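PDB 1WY2: Xaa-Pro dipeptidase from Pyrococcus horikoshii, which probably splits dipeptides that carry proline at the C-terminal position and a nonpolar residue before it, using two metal ions in each subunit. Local coordinates for residues A[34-38]-A[67-71]; A[156-162]-A[199-205]; A[219-223]-A[287-293]; A[243-247]-A[271-277]. All coordinates share one frame; numbering follows the deposited sequence.

Contact 1: A[34-38]-A[67-71]; sequences ISGAS and ESNIP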
loop_
_atom_site.group_PDB
_atom_site.type_symbol
_atom_site.label_atom_id
_atom_site.label_comp_id
_atom_site.label_asym_id
_atom_site.label_seq_id
_atom_site.Cartn_x
_atom_site.Cartn_y
_atom_site.Cartn_z
ATOM N N ILE A 34 -1.793 17.678 7.568
ATOM C CA ILE A 34 -1.716 18.595 8.698
ATOM C C ILE A 34 -0.344 19.218 8.980
ATOM O O ILE A 34 -0.264 20.404 9.298
ATOM C CB ILE A 34 -2.219 17.886 9.976
ATOM C CG1 ILE A 34 -3.670 17.446 9.772
ATOM C CG2 ILE A 34 -2.115 18.813 11.182
ATOM C CD1 ILE A 34 -4.187 16.523 10.857
ATOM N N SER A 35 0.727 18.439 8.848
ATOM C CA SER A 35 2.070 18.943 9.153
ATOM C C SER A 35 2.978 19.207 7.957
ATOM O O SER A 35 3.927 19.991 8.055
ATOM C CB SER A 35 2.787 17.968 10.087
ATOM O OG SER A 35 3.203 16.813 9.374
ATOM N N GLY A 36 2.700 18.551 6.836
ATOM C CA GLY A 36 3.536 18.727 5.660
ATOM C C GLY A 36 4.697 17.746 5.666
ATOM O O GLY A 36 5.495 17.701 4.726
ATOM N N ALA A 37 4.788 16.955 6.730
ATOM C CA ALA A 37 5.846 15.955 6.879
ATOM C C ALA A 37 5.392 14.588 6.365
ATOM O O ALA A 37 4.200 14.278 6.369
ATOM C CB ALA A 37 6.250 15.846 8.343
ATOM N N SER A 38 6.347 13.768 5.934
ATOM C CA SER A 38 6.031 12.437 5.425
ATOM C C SER A 38 6.882 11.345 6.074
ATOM O O SER A 38 7.648 10.656 5.396
ATOM C CB SER A 38 6.222 12.397 3.908
ATOM O OG SER A 38 5.408 13.357 3.267
ATOM N N GLU A 67 10.752 19.242 7.090
ATOM C CA GLU A 67 9.518 19.419 6.324
ATOM C C GLU A 67 8.269 19.785 7.122
ATOM O O GLU A 67 7.314 20.327 6.565
ATOM C CB GLU A 67 9.234 18.151 5.514
ATOM C CG GLU A 67 10.455 17.607 4.789
ATOM C CD GLU A 67 10.137 16.419 3.906
ATOM O OE1 GLU A 67 9.501 15.458 4.391
ATOM O OE2 GLU A 67 10.532 16.442 2.722
ATOM N N SER A 68 8.271 19.489 8.416
ATOM C CA SER A 68 7.116 19.770 9.266
ATOM C C SER A 68 6.914 21.242 9.608
ATOM O O SER A 68 7.873 21.960 9.895
ATOM C CB SER A 68 7.220 18.969 10.565
ATOM O OG SER A 68 6.122 19.245 11.419
ATOM N N ASN A 69 5.658 21.688 9.577
ATOM C CA ASN A 69 5.340 23.069 9.917
ATOM C C ASN A 69 4.940 23.165 11.389
ATOM O O ASN A 69 4.519 24.219 11.863
ATOM C CB ASN A 69 4.224 23.626 9.018
ATOM C CG ASN A 69 2.924 22.848 9.129
ATOM O OD1 ASN A 69 2.447 22.557 10.226
ATOM N ND2 ASN A 69 2.334 22.523 7.984
ATOM N N ILE A 70 5.063 22.051 12.106
ATOM C CA ILE A 70 4.753 22.024 13.533
ATOM C C ILE A 70 5.952 21.427 14.271
ATOM O O ILE A 70 6.718 20.657 13.696
ATOM C CB ILE A 70 3.485 21.186 13.845
ATOM C CG1 ILE A 70 3.702 19.723 13.467
ATOM C CG2 ILE A 70 2.290 21.754 13.092
ATOM C CD1 ILE A 70 2.575 18.812 13.924
ATOM N N PRO A 71 6.135 21.783 15.552
ATOM C CA PRO A 71 7.248 21.284 16.369
ATOM C C PRO A 71 7.417 19.772 16.296
ATOM O O PRO A 71 6.448 19.026 16.437
ATOM C CB PRO A 71 6.880 21.754 17.770
ATOM C CG PRO A 71 6.189 23.049 17.500
ATOM C CD PRO A 71 5.295 22.711 16.330
HETATM O O HOH W 1 0.482 21.812 6.573
HETATM O O HOH W 2 6.883 15.850 3.068
HETATM O O HOH W 3 9.138 14.120 6.584
#

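Contact 2: A[156-162]-A[199-205]; sequences EGKKERE and SDKRIER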
loop_
_atom_site.group_PDB
_atom_site.type_symbol
_atom_site.label_atom_id
_atom_site.label_comp_id
_atom_site.label_asym_id
_atom_site.label_seq_id
_atom_site.Cartn_x
_atom_site.Cartn_y
_atom_site.Cartn_z
ATOM N N GLU A 156 -2.369 -6.628 -31.050
ATOM C CA GLU A 156 -2.472 -8.072 -30.906
ATOM C C GLU A 156 -1.091 -8.659 -30.634
ATOM O O GLU A 156 -0.107 -8.268 -31.265
ATOM C CB GLU A 156 -3.073 -8.685 -32.175
ATOM C CG GLU A 156 -2.280 -8.408 -33.440
ATOM C CD GLU A 156 -3.129 -8.516 -34.693
ATOM O OE1 GLU A 156 -4.059 -7.697 -34.848
ATOM O OE2 GLU A 156 -2.874 -9.417 -35.520
ATOM N N GLY A 157 -1.019 -9.579 -29.677
ATOM C CA GLY A 157 0.245 -10.211 -29.340
ATOM C C GLY A 157 0.924 -9.655 -28.100
ATOM O O GLY A 157 1.698 -10.353 -27.444
ATOM N N LYS A 158 0.640 -8.398 -27.775
ATOM C CA LYS A 158 1.243 -7.756 -26.610
ATOM C C LYS A 158 0.729 -8.344 -25.297
ATOM O O LYS A 158 -0.446 -8.691 -25.178
ATOM C CB LYS A 158 0.951 -6.252 -26.628
ATOM C CG LYS A 158 1.343 -5.539 -27.911
ATOM C CD LYS A 158 2.853 -5.460 -28.067
ATOM C CE LYS A 158 3.255 -4.291 -28.958
ATOM N NZ LYS A 158 4.669 -3.882 -28.737
ATOM N N LYS A 159 1.619 -8.454 -24.315
ATOM C CA LYS A 159 1.249 -8.969 -23.004
ATOM C C LYS A 159 0.733 -7.793 -22.164
ATOM O O LYS A 159 1.361 -6.735 -22.126
ATOM C CB LYS A 159 2.467 -9.607 -22.329
ATOM C CG LYS A 159 2.188 -10.173 -20.948
ATOM C CD LYS A 159 3.409 -10.885 -20.369
ATOM C CE LYS A 159 3.775 -12.119 -21.179
ATOM N NZ LYS A 159 4.886 -12.893 -20.552
ATOM N N GLU A 160 -0.408 -7.976 -21.503
ATOM C CA GLU A 160 -1.004 -6.919 -20.682
ATOM C C GLU A 160 -0.007 -6.288 -19.715
ATOM O O GLU A 160 0.113 -5.064 -19.638
ATOM C CB GLU A 160 -2.184 -7.468 -19.881
ATOM C CG GLU A 160 -3.299 -8.067 -20.725
ATOM C CD GLU A 160 -4.406 -8.657 -19.872
ATOM O OE1 GLU A 160 -4.135 -8.996 -18.701
ATOM O OE2 GLU A 160 -5.542 -8.797 -20.374
ATOM N N ARG A 161 0.704 -7.132 -18.977
ATOM C CA ARG A 161 1.682 -6.661 -18.002
ATOM C C ARG A 161 2.791 -5.820 -18.622
ATOM O O ARG A 161 3.295 -4.892 -17.991
ATOM C CB ARG A 161 2.302 -7.851 -17.269
ATOM C CG ARG A 161 3.384 -7.466 -16.273
ATOM C CD ARG A 161 3.058 -8.001 -14.899
ATOM N NE ARG A 161 2.661 -9.403 -14.954
ATOM C CZ ARG A 161 1.971 -10.018 -14.002
ATOM N NH1 ARG A 161 1.601 -9.354 -12.917
ATOM N NH2 ARG A 161 1.640 -11.294 -14.141
ATOM N N GLU A 162 3.182 -6.146 -19.850
ATOM C CA GLU A 162 4.240 -5.393 -20.510
ATOM C C GLU A 162 3.751 -4.000 -20.881
ATOM O O GLU A 162 4.517 -3.035 -20.838
ATOM C CB GLU A 162 4.745 -6.151 -21.746
ATOM C CG GLU A 162 5.658 -7.318 -21.380
ATOM C CD GLU A 162 6.064 -8.172 -22.567
ATOM O OE1 GLU A 162 6.193 -7.636 -23.688
ATOM O OE2 GLU A 162 6.276 -9.385 -22.368
ATOM N N SER A 199 -2.120 -8.650 -16.502
ATOM C CA SER A 199 -1.595 -10.000 -16.293
ATOM C C SER A 199 -0.705 -10.484 -17.437
ATOM O O SER A 199 -0.309 -9.712 -18.308
ATOM C CB SER A 199 -2.755 -10.982 -16.109
ATOM O OG SER A 199 -3.416 -11.225 -17.341
ATOM N N ASP A 200 -0.393 -11.777 -17.430
ATOM C CA ASP A 200 0.451 -12.349 -18.471
ATOM C C ASP A 200 -0.317 -12.657 -19.750
ATOM O O ASP A 200 0.275 -13.041 -20.760
ATOM C CB ASP A 200 1.138 -13.617 -17.958
ATOM C CG ASP A 200 2.179 -13.323 -16.904
ATOM O OD1 ASP A 200 3.093 -12.518 -17.185
ATOM O OD2 ASP A 200 2.088 -13.890 -15.795
ATOM N N LYS A 201 -1.635 -12.485 -19.710
ATOM C CA LYS A 201 -2.463 -12.740 -20.881
ATOM C C LYS A 201 -2.029 -11.857 -22.039
ATOM O O LYS A 201 -1.712 -10.684 -21.849
ATOM C CB LYS A 201 -3.938 -12.456 -20.578
ATOM C CG LYS A 201 -4.847 -12.593 -21.800
ATOM C CD LYS A 201 -6.286 -12.199 -21.487
ATOM C CE LYS A 201 -7.192 -12.386 -22.696
ATOM N NZ LYS A 201 -6.778 -11.571 -23.872
ATOM N N ARG A 202 -2.009 -12.420 -23.242
ATOM C CA ARG A 202 -1.641 -11.638 -24.407
ATOM C C ARG A 202 -2.907 -11.129 -25.077
ATOM O O ARG A 202 -3.913 -11.835 -25.165
ATOM C CB ARG A 202 -0.802 -12.468 -25.381
ATOM C CG ARG A 202 0.627 -12.677 -24.884
ATOM C CD ARG A 202 1.506 -13.404 -25.885
ATOM N NE ARG A 202 2.860 -13.586 -25.362
ATOM C CZ ARG A 202 3.761 -12.615 -25.237
ATOM N NH1 ARG A 202 3.467 -11.375 -25.606
ATOM N NH2 ARG A 202 4.959 -12.884 -24.738
ATOM N N ILE A 203 -2.853 -9.883 -25.528
ATOM C CA ILE A 203 -3.983 -9.242 -26.185
ATOM C C ILE A 203 -4.227 -9.824 -27.580
ATOM O O ILE A 203 -3.284 -10.098 -28.320
ATOM C CB ILE A 203 -3.725 -7.721 -26.271
ATOM C CG1 ILE A 203 -3.570 -7.166 -24.850
ATOM C CG2 ILE A 203 -4.859 -7.023 -27.011
ATOM C CD1 ILE A 203 -3.078 -5.737 -24.785
ATOM N N GLU A 204 -5.495 -10.017 -27.932
ATOM C CA GLU A 204 -5.846 -10.572 -29.242
ATOM C C GLU A 204 -6.705 -9.591 -30.023
ATOM O O GLU A 204 -7.387 -8.750 -29.433
ATOM C CB GLU A 204 -6.628 -11.881 -29.082
ATOM C CG GLU A 204 -6.011 -12.893 -28.130
ATOM C CD GLU A 204 -6.782 -14.200 -28.103
ATOM O OE1 GLU A 204 -6.621 -15.008 -29.045
ATOM O OE2 GLU A 204 -7.558 -14.416 -27.149
ATOM N N ARG A 205 -6.681 -9.691 -31.348
ATOM C CA ARG A 205 -7.494 -8.796 -32.164
ATOM C C ARG A 205 -8.964 -9.081 -31.868
ATOM O O ARG A 205 -9.364 -10.238 -31.732
ATOM C CB ARG A 205 -7.201 -8.994 -33.659
ATOM C CG ARG A 205 -8.035 -8.093 -34.567
ATOM C CD ARG A 205 -7.521 -8.096 -35.998
ATOM N NE ARG A 205 -6.318 -7.282 -36.155
ATOM C CZ ARG A 205 -6.319 -5.955 -36.258
ATOM N NH1 ARG A 205 -7.462 -5.286 -36.226
ATOM N NH2 ARG A 205 -5.178 -5.295 -36.396
#

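Contact 3: A[219-223]-A[287-293]; sequences HYNSD and HGVGLEV. With ZN (zinc ion), chain E; ZN (zinc ion), chain D.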
loop_
_atom_site.group_PDB
_atom_site.type_symbol
_atom_site.label_atom_id
_atom_site.label_comp_id
_atom_site.label_asym_id
_atom_site.label_seq_id
_atom_site.Cartn_x
_atom_site.Cartn_y
_atom_site.Cartn_z
ATOM N N HIS A 219 2.287 14.016 -4.004
ATOM C CA HIS A 219 1.353 13.611 -2.955
ATOM C C HIS A 219 -0.121 13.460 -3.319
ATOM O O HIS A 219 -0.893 12.896 -2.537
ATOM C CB HIS A 219 1.492 14.558 -1.759
ATOM C CG HIS A 219 2.842 14.513 -1.117
ATOM N ND1 HIS A 219 3.270 13.444 -0.357
ATOM C CD2 HIS A 219 3.875 15.389 -1.150
ATOM C CE1 HIS A 219 4.508 13.664 0.049
ATOM N NE2 HIS A 219 4.898 14.837 -0.417
ATOM N N TYR A 220 -0.518 13.939 -4.494
ATOM C CA TYR A 220 -1.912 13.820 -4.904
ATOM C C TYR A 220 -2.110 12.799 -6.012
ATOM O O TYR A 220 -1.181 12.470 -6.742
ATOM C CB TYR A 220 -2.476 15.187 -5.296
ATOM C CG TYR A 220 -2.697 16.052 -4.077
ATOM C CD1 TYR A 220 -1.625 16.676 -3.443
ATOM C CD2 TYR A 220 -3.963 16.170 -3.501
ATOM C CE1 TYR A 220 -1.802 17.392 -2.263
ATOM C CE2 TYR A 220 -4.154 16.886 -2.312
ATOM C CZ TYR A 220 -3.063 17.492 -1.702
ATOM O OH TYR A 220 -3.220 18.183 -0.523
ATOM N N ASN A 221 -3.335 12.299 -6.125
ATOM C CA ASN A 221 -3.652 11.261 -7.099
ATOM C C ASN A 221 -4.520 11.662 -8.282
ATOM O O ASN A 221 -5.152 12.717 -8.288
ATOM C CB ASN A 221 -4.332 10.100 -6.367
ATOM C CG ASN A 221 -3.413 9.428 -5.362
ATOM O OD1 ASN A 221 -2.652 8.529 -5.709
ATOM N ND2 ASN A 221 -3.472 9.874 -4.109
ATOM N N SER A 222 -4.529 10.789 -9.289
ATOM C CA SER A 222 -5.338 10.958 -10.494
ATOM C C SER A 222 -5.909 9.571 -10.791
ATOM O O SER A 222 -5.386 8.561 -10.312
ATOM C CB SER A 222 -4.489 11.457 -11.668
ATOM O OG SER A 222 -3.377 10.613 -11.897
ATOM N N ASP A 223 -6.972 9.512 -11.579
ATOM C CA ASP A 223 -7.616 8.236 -11.866
ATOM C C ASP A 223 -8.363 8.362 -13.185
ATOM O O ASP A 223 -9.166 9.278 -13.361
ATOM C CB ASP A 223 -8.587 7.925 -10.720
ATOM C CG ASP A 223 -9.040 6.484 -10.690
ATOM O OD1 ASP A 223 -8.719 5.716 -11.622
ATOM O OD2 ASP A 223 -9.729 6.132 -9.711
ATOM N N HIS A 287 -15.765 7.737 -6.718
ATOM C CA HIS A 287 -15.174 7.980 -5.408
ATOM C C HIS A 287 -14.391 9.283 -5.425
ATOM O O HIS A 287 -13.973 9.757 -6.483
ATOM C CB HIS A 287 -14.223 6.824 -5.066
ATOM C CG HIS A 287 -13.184 6.566 -6.118
ATOM N ND1 HIS A 287 -12.007 7.281 -6.197
ATOM C CD2 HIS A 287 -13.181 5.722 -7.177
ATOM C CE1 HIS A 287 -11.325 6.888 -7.261
ATOM N NE2 HIS A 287 -12.019 5.945 -7.874
ATOM N N GLY A 288 -14.198 9.867 -4.247
ATOM C CA GLY A 288 -13.424 11.091 -4.170
ATOM C C GLY A 288 -11.965 10.758 -4.415
ATOM O O GLY A 288 -11.549 9.606 -4.264
ATOM N N VAL A 289 -11.191 11.768 -4.801
ATOM C CA VAL A 289 -9.768 11.609 -5.079
ATOM C C VAL A 289 -9.004 12.774 -4.449
ATOM O O VAL A 289 -9.465 13.913 -4.482
ATOM C CB VAL A 289 -9.490 11.617 -6.602
ATOM C CG1 VAL A 289 -7.992 11.542 -6.858
ATOM C CG2 VAL A 289 -10.193 10.442 -7.273
ATOM N N GLY A 290 -7.842 12.483 -3.876
ATOM C CA GLY A 290 -7.034 13.525 -3.258
ATOM C C GLY A 290 -5.706 12.946 -2.816
ATOM O O GLY A 290 -4.963 12.411 -3.634
ATOM N N LEU A 291 -5.398 13.058 -1.528
ATOM C CA LEU A 291 -4.159 12.497 -1.002
ATOM C C LEU A 291 -4.204 10.973 -1.129
ATOM O O LEU A 291 -3.171 10.306 -1.086
ATOM C CB LEU A 291 -3.962 12.906 0.458
ATOM C CG LEU A 291 -3.586 14.374 0.661
ATOM C CD1 LEU A 291 -3.618 14.694 2.149
ATOM C CD2 LEU A 291 -2.202 14.645 0.074
ATOM N N GLU A 292 -5.413 10.433 -1.267
ATOM C CA GLU A 292 -5.614 8.996 -1.455
ATOM C C GLU A 292 -6.442 8.820 -2.726
ATOM O O GLU A 292 -7.239 9.690 -3.070
ATOM C CB GLU A 292 -6.342 8.390 -0.252
ATOM C CG GLU A 292 -5.471 8.326 0.995
ATOM C CD GLU A 292 -6.245 7.945 2.238
ATOM O OE1 GLU A 292 -7.057 8.768 2.697
ATOM O OE2 GLU A 292 -6.043 6.826 2.756
ATOM N N VAL A 293 -6.256 7.712 -3.435
ATOM C CA VAL A 293 -7.012 7.512 -4.664
ATOM C C VAL A 293 -8.491 7.258 -4.370
ATOM O O VAL A 293 -9.352 7.581 -5.184
ATOM C CB VAL A 293 -6.417 6.364 -5.519
ATOM C CG1 VAL A 293 -6.771 5.027 -4.926
ATOM C CG2 VAL A 293 -6.914 6.482 -6.956
HETATM ZN ZN ZN E . -11.651 5.226 -9.803
HETATM ZN ZN ZN D . -9.800 4.086 -12.089
HETATM O O HOH W 4 -0.602 11.171 -0.508
#

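Contact 4: A[243-247]-A[271-277]; sequences IVLEA and IIAEYGY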
loop_
_atom_site.group_PDB
_atom_site.type_symbol
_atom_site.label_atom_id
_atom_site.label_comp_id
_atom_site.label_asym_id
_atom_site.label_seq_id
_atom_site.Cartn_x
_atom_site.Cartn_y
_atom_site.Cartn_z
ATOM N N ILE A 243 -23.729 2.407 -24.322
ATOM C CA ILE A 243 -24.520 2.577 -23.105
ATOM C C ILE A 243 -23.677 3.176 -21.975
ATOM O O ILE A 243 -24.112 4.100 -21.288
ATOM C CB ILE A 243 -25.117 1.227 -22.655
ATOM C CG1 ILE A 243 -26.111 0.730 -23.712
ATOM C CG2 ILE A 243 -25.801 1.376 -21.296
ATOM C CD1 ILE A 243 -26.655 -0.661 -23.446
ATOM N N VAL A 244 -22.475 2.649 -21.778
ATOM C CA VAL A 244 -21.604 3.172 -20.730
ATOM C C VAL A 244 -21.217 4.619 -21.052
ATOM O O VAL A 244 -21.190 5.472 -20.168
ATOM C CB VAL A 244 -20.327 2.315 -20.579
ATOM C CG1 VAL A 244 -19.365 2.975 -19.594
ATOM C CG2 VAL A 244 -20.701 0.921 -20.078
ATOM N N LEU A 245 -20.929 4.893 -22.322
ATOM C CA LEU A 245 -20.559 6.242 -22.746
ATOM C C LEU A 245 -21.697 7.220 -22.468
ATOM O O LEU A 245 -21.476 8.331 -21.984
ATOM C CB LEU A 245 -20.233 6.257 -24.243
ATOM C CG LEU A 245 -19.841 7.615 -24.835
ATOM C CD1 LEU A 245 -18.530 8.090 -24.213
ATOM C CD2 LEU A 245 -19.700 7.490 -26.343
ATOM N N GLU A 246 -22.918 6.804 -22.780
ATOM C CA GLU A 246 -24.085 7.652 -22.564
ATOM C C GLU A 246 -24.269 7.950 -21.077
ATOM O O GLU A 246 -24.509 9.093 -20.685
ATOM C CB GLU A 246 -25.337 6.964 -23.099
ATOM C CG GLU A 246 -26.601 7.800 -22.979
ATOM C CD GLU A 246 -27.853 6.995 -23.268
ATOM O OE1 GLU A 246 -27.756 5.986 -24.001
ATOM O OE2 GLU A 246 -28.935 7.376 -22.773
ATOM N N ALA A 247 -24.159 6.911 -20.257
ATOM C CA ALA A 247 -24.316 7.051 -18.814
ATOM C C ALA A 247 -23.223 7.929 -18.210
ATOM O O ALA A 247 -23.499 8.768 -17.356
ATOM C CB ALA A 247 -24.303 5.672 -18.153
ATOM N N ILE A 271 -29.890 4.862 -16.178
ATOM C CA ILE A 271 -29.686 4.761 -17.620
ATOM C C ILE A 271 -29.302 3.331 -17.983
ATOM O O ILE A 271 -29.883 2.729 -18.887
ATOM C CB ILE A 271 -28.573 5.730 -18.096
ATOM C CG1 ILE A 271 -29.107 7.164 -18.092
ATOM C CG2 ILE A 271 -28.083 5.337 -19.483
ATOM C CD1 ILE A 271 -28.060 8.218 -18.375
ATOM N N ILE A 272 -28.324 2.785 -17.267
ATOM C CA ILE A 272 -27.875 1.423 -17.526
ATOM C C ILE A 272 -28.964 0.400 -17.195
ATOM O O ILE A 272 -29.111 -0.602 -17.892
ATOM C CB ILE A 272 -26.586 1.111 -16.722
ATOM C CG1 ILE A 272 -25.442 1.987 -17.248
ATOM C CG2 ILE A 272 -26.222 -0.364 -16.855
ATOM C CD1 ILE A 272 -24.133 1.837 -16.492
ATOM N N ALA A 273 -29.733 0.660 -16.143
ATOM C CA ALA A 273 -30.802 -0.252 -15.745
ATOM C C ALA A 273 -31.925 -0.270 -16.781
ATOM O O ALA A 273 -32.523 -1.317 -17.032
ATOM C CB ALA A 273 -31.350 0.144 -14.378
ATOM N N GLU A 274 -32.206 0.885 -17.379
ATOM C CA GLU A 274 -33.256 0.981 -18.392
ATOM C C GLU A 274 -32.949 0.100 -19.599
ATOM O O GLU A 274 -33.861 -0.397 -20.264
ATOM C CB GLU A 274 -33.433 2.431 -18.851
ATOM C CG GLU A 274 -34.148 3.322 -17.853
ATOM C CD GLU A 274 -34.447 4.700 -18.417
ATOM O OE1 GLU A 274 -33.491 5.445 -18.722
ATOM O OE2 GLU A 274 -35.642 5.038 -18.559
ATOM N N TYR A 275 -31.664 -0.082 -19.893
ATOM C CA TYR A 275 -31.267 -0.921 -21.012
ATOM C C TYR A 275 -31.255 -2.392 -20.603
ATOM O O TYR A 275 -31.007 -3.265 -21.428
ATOM C CB TYR A 275 -29.880 -0.525 -21.533
ATOM C CG TYR A 275 -29.856 0.749 -22.352
ATOM C CD1 TYR A 275 -29.466 1.962 -21.785
ATOM C CD2 TYR A 275 -30.224 0.739 -23.695
ATOM C CE1 TYR A 275 -29.442 3.138 -22.539
ATOM C CE2 TYR A 275 -30.206 1.908 -24.457
ATOM C CZ TYR A 275 -29.814 3.101 -23.874
ATOM O OH TYR A 275 -29.781 4.254 -24.627
ATOM N N GLY A 276 -31.521 -2.657 -19.325
ATOM C CA GLY A 276 -31.554 -4.025 -18.836
ATOM C C GLY A 276 -30.222 -4.590 -18.376
ATOM O O GLY A 276 -30.103 -5.797 -18.156
ATOM N N TYR A 277 -29.225 -3.723 -18.219
ATOM C CA TYR A 277 -27.889 -4.142 -17.792
ATOM C C TYR A 277 -27.580 -3.783 -16.338
ATOM O O TYR A 277 -26.425 -3.840 -15.913
ATOM C CB TYR A 277 -26.832 -3.500 -18.696
ATOM C CG TYR A 277 -26.706 -4.131 -20.065
ATOM C CD1 TYR A 277 -26.053 -5.351 -20.234
ATOM C CD2 TYR A 277 -27.238 -3.508 -21.193
ATOM C CE1 TYR A 277 -25.926 -5.937 -21.493
ATOM C CE2 TYR A 277 -27.120 -4.088 -22.464
ATOM C CZ TYR A 277 -26.463 -5.301 -22.602
ATOM O OH TYR A 277 -26.337 -5.880 -23.846
#

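Contact 1: A[34-38]-A[67-71]
Two helix ends meet in the N-terminal creatinase/prolidase domain: the end of helix 28-35 packs on the turn that leads from helix 58-67 into strand 72-75, and S35 and N69 tie them together. The backbone N of N69 donates to S35 O at 2.9 Å, and S68 CA adds a CA-H...O contact to the same oxygen. The amide of N69 folds back over this carbonyl without bonding to it, because CG is tucked between its own backbone N and carbonyl carbon (chi1 60°). On the inner side, S35 CB lies 3.9 Å from I70 CG1, and A37 CB meets S68 CB at 4.0 Å. S35 OG closes an ST turn by accepting from A37 N at 3.1 Å, and it also bonds V31 O one turn back in the helix. G36 turns the chain with positive phi, where a CB would press on the carbonyl O of S35 and also come near E67 O. At the other end water takes over, one molecule bridging S38 N and E67 OE1, 2.6 Å from the latter. L54 and I45 cover the apolar side, so the arrangement is that of two helix C-terminal ends packed together against the mixed sheet of an alpha/beta domain.

Contact 2: A[156-162]-A[199-205]
A short antiparallel pairing just ahead of helix 160-173 forms this contact in the M24 metallopeptidase domain: residues 156-160 run against the loop 199-205, with K159 and R202 as a single beta bridge. Backbone bonds carry it, G157 N to I203 O and I203 N to K158 O, both 2.7 Å, and E160 N to K201 O, after which R161 N donates to S199 O. K159 stands at the N-cap position, and the next two N-H groups, of E160 and R161, go to carbonyls of the loop. Below them E160 OE1 is gripped twice by S199: the backbone N comes in on the anti lone pair at 3.0 Å, while OG, at 2.7 Å, meets it from above the carboxylate plane. R190 forms a salt bridge to this oxygen, and S187 holds E160 OE2. S199 OG in turn accepts from K201 N, an ST turn.

The outer side is charged. R202, extended from CG to NE, brings NH1 to G157 O at 2.7 Å, and K159 CE lies over one face of its guanidinium. D200 joins a salt-bridge network, OD2 to R161 NH2 at 3.1 Å (a weak hydrogen bond) and OD1 to K159 NZ, a long one. At the far end E156 OE1 forms a salt bridge with R205 NE, its hydrogen bond weak and bent, the two flat groups 68° apart. I203 turns inward onto S187 of strand 184-187 and onto V230, E160 packs on I185 of that strand, and R161 and E162 at the start of helix 160-173 touch A176 and M173 of the second subunit.

Contact 3: A[219-223]-A[287-293]
G290 O is gripped twice by N221, from opposite faces of its plane: the backbone N and the side-chain ND2 both donate to it at 3.0 Å. The contact lies in the pita-bread fold of the M24 peptidases, where the start of strand 220-229 crosses the loop that follows strand 286-288. ND2 reaches the carbonyl because CG of N221 sits beside its own backbone N (chi1 -64°), and the acceptor lies in the amide plane. On one side V289 CG1 packs against N221 O at 3.4 Å. On the other, L291 CD2 sits over one face of the Y220 ring, 3.7 Å from its centroid, in a CH-pi contact, while the ring's OH bonds E132. A serine in place of Y220 would probably leave L291 CD2 without its aromatic floor and E132 without that hydroxyl. Farther in, the same two segments supply D223 and H287 to the two-zinc site, which D212, E316 and E330 complete. D223 bridges both zinc ions, OD1 to one at 2.0 Å and OD2 to the other at 2.1 Å. That second zinc also takes H287 NE2 at 2.1 Å, and ND1 on the far side of this imidazole donates to G288 O.

Contact 4: A[243-247]-A[271-277]
I243 of helix 235-254 pushes into the last turn of helix 261-274, and this is the tight part of the contact. Its CG1 lies over the centre of the Y275 ring, 4.0 Å from the centroid and 9° off the normal, a CH-pi contact. CD1 at the end of the same branch reaches both tyrosines, 3.7 Å from Y275 CG and 3.6 Å from Y277 CE2, and the other branch, CG2, lies between Y275 CD1 and I272 CG1. CG1 points at the rings because it stands beside the residue's own backbone N (chi1 -65°). One turn on, the small A247 lets the helices come close: its CB meets I271 CG2 and I272 CG1, each at 4.0 Å. I319 of strand 312-321 closes this inner side beneath I243, I272 and Y277.

The outer side is looser and polar. E246 runs out extended over I271 CG2 and takes the hydroxyl of the exposed Y275, whose OH donates to the syn lone pair of OE1 at 2.7 Å, with the carboxylate and ring planes 87° apart. Replacing E246 with an alanine would probably leave the Y275 hydroxyl without this acceptor and its ring held mainly by I243. Y277, by contrast, bonds E239 through its OH. Between the tyrosines, G276 leaves the helical path with positive phi, in a Schellman motif. Two successive helices of the M24 domain, joined by a short connection and laid together against its central sheet, characterise this part of the pita-bread fold.

How the contacts relate
Contact 3, also only partly buried, lies nearest the centre of the chain and is the one that holds metal ligands; contact 2 is a surface contact, and contacts 1 and 4 are partly buried farther out. Contact 1 belongs to the N-terminal domain, the other three to the M24 domain, yet contacts 1 and 3 meet where S38 packs on H219. Contact 4 is nested within the loop that contact 3 closes, its helices following strand 220-229 and preceding strand 286-288. Chemistry follows place: backbone bonds and salt bridges in the surface contact 2, apolar helix packing in contact 4, water bridges at the edge of contact 1, zinc coordination in contact 3.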